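Local coordinates for multicopper oxidase (Arthrobacter sp. FB24, PDB 3GDC), which probably oxidises phenolic substrates as a laccase-like multicopper oxidase, using copper centres to reduce dioxygen to water, at residues R18-G23 against D162-M167. Numbering follows the deposited sequence.
Sequences RDFDRG and DDEMVM
Arg18 and Met165 bring the two backbones closest, their CA atoms 4.9 Å apart, where residues 18-23 pass the start of strand 163-172. The Arg18 side chain reaches Asp163. Its chain is extended from CG to NE, and it crosses the Asp163 side chain at about a right angle. The guanidinium grips the carboxylate side-on. Arg18 NE donates a nearly straight hydrogen bond of 3.0 Å to Asp163 OD1 (N-H...O 176°), part of a salt bridge. Arg18 NH2 hydrogen-bonds to Asp163 OD2, also at 3.0 Å. Both oxygens use their syn lone pairs, and the two planes lie 19° apart. The Met165 side chain runs beside Arg18 and points the same way, with Met165 CE 3.5 Å from Arg18 NH2. Phe20 turns the rim of its ring to the strand backbone. Phe20 CE2 lies 3.5 Å from Glu164 O, and Phe20 CZ 3.6 Å from Met165 C. Phe20 CZ also approaches Val166 CB, and both side chains touch Thr67 of strand 67-71. Glu164 OE2 is hydrogen-bonded to His208 NE2. The contact thus joins strand 20-27, of the first domain's sheet, to strand 163-172 of the second cupredoxin-like domain. The paired, nearly coplanar bonds fix the rotation of the guanidinium and probably favour a charged Asp163.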
ATOM      1  N   ARG A  18       5.633  25.955  -4.646  1.00 15.60           N
ATOM      2  CA  ARG A  18       6.173  26.684  -3.502  1.00 16.30           C
ATOM      3  C   ARG A  18       5.241  27.754  -2.920  1.00 17.36           C
ATOM      4  O   ARG A  18       5.648  28.534  -2.058  1.00 17.88           O
ATOM      5  CB  ARG A  18       7.531  27.282  -3.862  1.00 17.10           C
ATOM      6  CG  ARG A  18       8.611  26.239  -4.109  1.00 17.33           C
ATOM      7  CD  ARG A  18       9.940  26.915  -4.396  1.00 19.68           C
ATOM      8  NE  ARG A  18      11.024  25.953  -4.602  1.00 20.18           N
ATOM      9  CZ  ARG A  18      11.414  25.490  -5.785  1.00 21.20           C
ATOM     10  NH1 ARG A  18      10.815  25.891  -6.897  1.00 21.17           N
ATOM     11  NH2 ARG A  18      12.418  24.622  -5.849  1.00 22.41           N
ATOM     12  N   ASP A  19       3.984  27.752  -3.358  1.00 17.54           N
ATOM     13  CA  ASP A  19       2.998  28.741  -2.903  1.00 18.30           C
ATOM     14  C   ASP A  19       2.231  28.238  -1.664  1.00 17.96           C
ATOM     15  O   ASP A  19       1.192  27.597  -1.785  1.00 18.65           O
ATOM     16  CB  ASP A  19       2.037  29.076  -4.057  1.00 18.22           C
ATOM     17  CG  ASP A  19       1.043  30.187  -3.714  1.00 20.99           C
ATOM     18  OD1 ASP A  19       1.069  30.712  -2.581  1.00 23.27           O
ATOM     19  OD2 ASP A  19       0.237  30.539  -4.603  1.00 24.10           O
ATOM     20  N   PHE A  20       2.747  28.552  -0.479  1.00 17.95           N
ATOM     21  CA  PHE A  20       2.061  28.255   0.774  1.00 18.18           C
ATOM     22  C   PHE A  20       1.249  29.481   1.187  1.00 18.76           C
ATOM     23  O   PHE A  20       1.804  30.549   1.486  1.00 18.36           O
ATOM     24  CB  PHE A  20       3.061  27.837   1.855  1.00 18.89           C
ATOM     25  CG  PHE A  20       3.765  26.543   1.540  1.00 18.99           C
ATOM     26  CD1 PHE A  20       3.212  25.330   1.928  1.00 21.12           C
ATOM     27  CD2 PHE A  20       4.954  26.544   0.813  1.00 21.55           C
ATOM     28  CE1 PHE A  20       3.849  24.127   1.621  1.00 22.58           C
ATOM     29  CE2 PHE A  20       5.595  25.350   0.490  1.00 20.84           C
ATOM     30  CZ  PHE A  20       5.044  24.141   0.897  1.00 19.83           C
ATOM     31  N   ASP A  21      -0.066  29.326   1.137  1.00 18.19           N
ATOM     32  CA  ASP A  21      -0.975  30.423   1.406  1.00 18.40           C
ATOM     33  C   ASP A  21      -1.207  30.553   2.916  1.00 18.64           C
ATOM     34  O   ASP A  21      -1.936  29.769   3.534  1.00 17.83           O
ATOM     35  CB  ASP A  21      -2.287  30.240   0.630  1.00 18.24           C
ATOM     36  CG  ASP A  21      -3.138  31.512   0.603  1.00 19.79           C
ATOM     37  OD1 ASP A  21      -3.064  32.316   1.557  1.00 19.60           O
ATOM     38  OD2 ASP A  21      -3.885  31.706  -0.382  1.00 20.92           O
ATOM     39  N   ARG A  22      -0.557  31.551   3.501  1.00 19.45           N
ATOM     40  CA  ARG A  22      -0.620  31.776   4.947  1.00 20.01           C
ATOM     41  C   ARG A  22      -1.851  32.580   5.383  1.00 20.25           C
ATOM     42  O   ARG A  22      -2.066  32.795   6.576  1.00 19.51           O
ATOM     43  CB  ARG A  22       0.681  32.408   5.436  1.00 20.77           C
ATOM     44  CG  ARG A  22       1.872  31.452   5.297  1.00 23.48           C
ATOM     45  CD  ARG A  22       3.203  32.111   5.592  1.00 28.76           C
ATOM     46  NE  ARG A  22       4.298  31.144   5.463  1.00 33.11           N
ATOM     47  CZ  ARG A  22       4.776  30.672   4.309  1.00 34.61           C
ATOM     48  NH1 ARG A  22       4.275  31.070   3.135  1.00 34.27           N
ATOM     49  NH2 ARG A  22       5.771  29.791   4.332  1.00 35.89           N
ATOM     50  N   GLY A  23      -2.664  32.992   4.416  1.00 20.37           N
ATOM     51  CA  GLY A  23      -3.929  33.669   4.703  1.00 20.80           C
ATOM     52  C   GLY A  23      -3.735  35.083   5.214  1.00 21.62           C
ATOM     53  O   GLY A  23      -2.656  35.670   5.070  1.00 21.17           O
ATOM     54  N   ASP A 162      15.711  24.025   3.907  1.00 25.18           N
ATOM     55  CA  ASP A 162      16.276  25.023   3.016  1.00 24.26           C
ATOM     56  C   ASP A 162      15.345  25.303   1.842  1.00 23.36           C
ATOM     57  O   ASP A 162      15.352  26.399   1.291  1.00 22.31           O
ATOM     58  CB  ASP A 162      17.653  24.585   2.525  1.00 24.52           C
ATOM     59  CG  ASP A 162      18.660  24.487   3.648  1.00 26.97           C
ATOM     60  OD1 ASP A 162      18.770  25.473   4.418  1.00 27.99           O
ATOM     61  OD2 ASP A 162      19.325  23.425   3.775  1.00 27.89           O
ATOM     62  N   ASP A 163      14.535  24.313   1.466  1.00 21.86           N
ATOM     63  CA  ASP A 163      13.610  24.450   0.336  1.00 21.14           C
ATOM     64  C   ASP A 163      12.380  23.585   0.604  1.00 20.62           C
ATOM     65  O   ASP A 163      12.462  22.363   0.554  1.00 21.44           O
ATOM     66  CB  ASP A 163      14.299  24.024  -0.975  1.00 21.67           C
ATOM     67  CG  ASP A 163      13.505  24.406  -2.234  1.00 23.24           C
ATOM     68  OD1 ASP A 163      12.353  24.891  -2.142  1.00 24.43           O
ATOM     69  OD2 ASP A 163      14.053  24.216  -3.348  1.00 25.41           O
ATOM     70  N   GLU A 164      11.252  24.215   0.902  1.00 18.74           N
ATOM     71  CA  GLU A 164      10.027  23.481   1.206  1.00 18.08           C
ATOM     72  C   GLU A 164       9.058  23.596   0.045  1.00 17.55           C
ATOM     73  O   GLU A 164       8.901  24.669  -0.561  1.00 16.72           O
ATOM     74  CB  GLU A 164       9.385  24.008   2.488  1.00 19.01           C
ATOM     75  CG  GLU A 164       8.340  23.078   3.124  1.00 19.83           C
ATOM     76  CD  GLU A 164       8.125  23.401   4.592  1.00 23.90           C
ATOM     77  OE1 GLU A 164       8.816  24.323   5.085  1.00 27.39           O
ATOM     78  OE2 GLU A 164       7.289  22.748   5.257  1.00 20.85           O
ATOM     79  N   MET A 165       8.417  22.484  -0.281  1.00 16.29           N
ATOM     80  CA  MET A 165       7.527  22.446  -1.434  1.00 16.41           C
ATOM     81  C   MET A 165       6.346  21.501  -1.221  1.00 14.85           C
ATOM     82  O   MET A 165       6.339  20.692  -0.280  1.00 14.08           O
ATOM     83  CB  MET A 165       8.298  22.081  -2.709  1.00 16.66           C
ATOM     84  CG  MET A 165       9.203  20.898  -2.571  1.00 18.85           C
ATOM     85  SD  MET A 165      10.212  20.627  -4.053  1.00 20.77           S
ATOM     86  CE  MET A 165      11.443  21.890  -3.878  1.00 22.36           C
ATOM     87  N   VAL A 166       5.348  21.645  -2.089  1.00 13.92           N
ATOM     88  CA  VAL A 166       4.150  20.812  -2.075  1.00 14.53           C
ATOM     89  C   VAL A 166       3.939  20.170  -3.446  1.00 14.64           C
ATOM     90  O   VAL A 166       4.074  20.815  -4.489  1.00 13.77           O
ATOM     91  CB  VAL A 166       2.865  21.584  -1.583  1.00 14.67           C
ATOM     92  CG1 VAL A 166       2.568  22.822  -2.427  1.00 15.76           C
ATOM     93  CG2 VAL A 166       1.650  20.659  -1.514  1.00 15.48           C
ATOM     94  N   MET A 167       3.614  18.882  -3.418  1.00 13.83           N
ATOM     95  CA  MET A 167       3.348  18.113  -4.628  1.00 14.40           C
ATOM     96  C   MET A 167       2.042  17.343  -4.489  1.00 13.61           C
ATOM     97  O   MET A 167       1.938  16.410  -3.672  1.00 13.95           O
ATOM     98  CB  MET A 167       4.502  17.139  -4.898  1.00 13.76           C
ATOM     99  CG  MET A 167       5.784  17.847  -5.292  1.00 15.27           C
ATOM    100  SD  MET A 167       7.022  16.669  -5.852  1.00 16.16           S
ATOM    101  CE  MET A 167       8.274  17.818  -6.466  1.00 15.51           C
TER